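PDB 3NJA: probable GGDEF family protein from Chromobacterium violaceum, which probably acts as the sensory PAS part of a GGDEF-type signalling protein, although its ligand and exact function are unknown. Local coordinates for residues A53-Q56 with R57-P60. Sequence-based numbering, arbitrary orientation.
Sequences AYFQ and RVHP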
loop_
_atom_site.group_PDB
_atom_site.type_symbol
_atom_site.label_atom_id
_atom_site.label_comp_id
_atom_site.label_asym_id
_atom_site.label_seq_id
_atom_site.Cartn_x
_atom_site.Cartn_y
_atom_site.Cartn_z
ATOM N N ALA B 53 -7.033 22.815 15.476
ATOM C CA ALA B 53 -6.087 23.923 15.379
ATOM C C ALA B 53 -5.248 23.749 14.131
ATOM O O ALA B 53 -4.954 24.702 13.411
ATOM C CB ALA B 53 -5.203 23.988 16.599
ATOM N N TYR B 54 -4.872 22.508 13.874
ATOM C CA TYR B 54 -4.072 22.185 12.708
ATOM C C TYR B 54 -4.843 22.537 11.432
ATOM O O TYR B 54 -4.289 23.115 10.500
ATOM C CB TYR B 54 -3.678 20.705 12.762
ATOM C CG TYR B 54 -3.493 20.037 11.428
ATOM C CD1 TYR B 54 -2.325 20.213 10.698
ATOM C CD2 TYR B 54 -4.480 19.214 10.906
ATOM C CE1 TYR B 54 -2.145 19.596 9.471
ATOM C CE2 TYR B 54 -4.308 18.573 9.682
ATOM C CZ TYR B 54 -3.141 18.770 8.970
ATOM O OH TYR B 54 -2.970 18.146 7.753
ATOM N N PHE B 55 -6.133 22.226 11.407
ATOM C CA PHE B 55 -6.905 22.431 10.197
ATOM C C PHE B 55 -7.146 23.913 9.917
ATOM O O PHE B 55 -7.242 24.303 8.762
ATOM C CB PHE B 55 -8.212 21.643 10.252
ATOM C CG PHE B 55 -8.078 20.237 9.763
ATOM C CD1 PHE B 55 -7.933 19.977 8.414
ATOM C CD2 PHE B 55 -8.085 19.169 10.652
ATOM C CE1 PHE B 55 -7.794 18.659 7.951
ATOM C CE2 PHE B 55 -7.959 17.856 10.202
ATOM C CZ PHE B 55 -7.811 17.600 8.848
ATOM N N GLN B 56 -7.230 24.721 10.975
ATOM C CA GLN B 56 -7.326 26.177 10.854
ATOM C C GLN B 56 -6.070 26.778 10.220
ATOM O O GLN B 56 -6.100 27.915 9.722
ATOM C CB GLN B 56 -7.578 26.831 12.226
ATOM C CG GLN B 56 -8.893 26.452 12.886
ATOM C CD GLN B 56 -10.091 26.692 11.976
ATOM O OE1 GLN B 56 -11.014 25.875 11.928
ATOM N NE2 GLN B 56 -10.079 27.812 11.239
ATOM N N ARG B 57 -4.971 26.017 10.240
ATOM C CA ARG B 57 -3.692 26.489 9.691
ATOM C C ARG B 57 -3.449 25.937 8.289
ATOM O O ARG B 57 -2.468 26.286 7.622
ATOM C CB ARG B 57 -2.524 26.137 10.620
ATOM C CG ARG B 57 -2.464 26.966 11.907
ATOM C CD ARG B 57 -1.629 28.229 11.717
ATOM N NE ARG B 57 -2.426 29.453 11.771
ATOM C CZ ARG B 57 -2.057 30.619 11.240
ATOM N NH1 ARG B 57 -0.899 30.725 10.602
ATOM N NH2 ARG B 57 -2.850 31.679 11.342
ATOM N N VAL B 58 -4.363 25.082 7.845
ATOM C CA VAL B 58 -4.253 24.437 6.545
ATOM C C VAL B 58 -5.023 25.237 5.514
ATOM O O VAL B 58 -6.156 25.632 5.770
ATOM C CB VAL B 58 -4.854 23.016 6.580
ATOM C CG1 VAL B 58 -4.859 22.411 5.182
ATOM C CG2 VAL B 58 -4.082 22.120 7.547
ATOM N N HIS B 59 -4.420 25.453 4.347
ATOM C CA HIS B 59 -5.084 26.172 3.259
ATOM C C HIS B 59 -6.542 25.753 3.143
ATOM O O HIS B 59 -6.860 24.568 3.110
ATOM C CB HIS B 59 -4.359 25.961 1.923
ATOM C CG HIS B 59 -4.700 26.981 0.882
ATOM N ND1 HIS B 59 -5.953 27.074 0.314
ATOM C CD2 HIS B 59 -3.953 27.955 0.307
ATOM C CE1 HIS B 59 -5.962 28.062 -0.566
ATOM N NE2 HIS B 59 -4.758 28.608 -0.592
ATOM N N PRO B 60 -7.444 26.737 3.110
ATOM C CA PRO B 60 -8.878 26.460 3.017
ATOM C C PRO B 60 -9.220 25.573 1.827
ATOM O O PRO B 60 -10.137 24.765 1.942
ATOM C CB PRO B 60 -9.499 27.854 2.826
ATOM C CG PRO B 60 -8.328 28.799 2.592
ATOM C CD PRO B 60 -7.171 28.169 3.296
#
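In this PAS fold, helix 51-56 runs out into the loop that leads to helix 63-74, and at that exit Val58 folds back against the ring of Tyr54 near the end of the helix. The backbone closes the turn with i to i-3 bonds, those of a 3-10-like turn. The N-H of Arg57 reaches Tyr54 O at 3.0 Å. That of Val58 reaches Phe55 O at 3.1 Å. A weak i to i-4 bond from Arg57 N to Ala53 O, 3.4 Å, accompanies them. Val58 then takes an extended backbone.

Tyr54 and Val58 form a CH-pi contact. The methyl CG2 of Val58 lies 3.9 Å from the centroid of the Tyr54 ring, 18° off its normal. A chi1 of 174° puts Val58 CG1 anti to the backbone N and leaves CG2 beside that N, anti to the carbonyl carbon, on the side of the Tyr54 ring. A branched valine suits this buried place: CG2 lies over one face of the phenol, displaced toward its rim, while its CB rests near Phe55 O. Phe55 is also on the helix, and the edge atom Tyr54 CE2 meets the centre of one face of its ring. Such large, mainly apolar rings suit this buried spot between helices, where Val66 of helix 63-74 packs on both aromatics. Arg57 suits the partly exposed margin, its aliphatic base lying against the helix end and its side chain touching Phe40, while Arg85 of the second subunit packs on Val58. Within the turn, the closest approach of the phenol to the valine is Tyr54 CE1 to Val58 CG2, 3.7 Å.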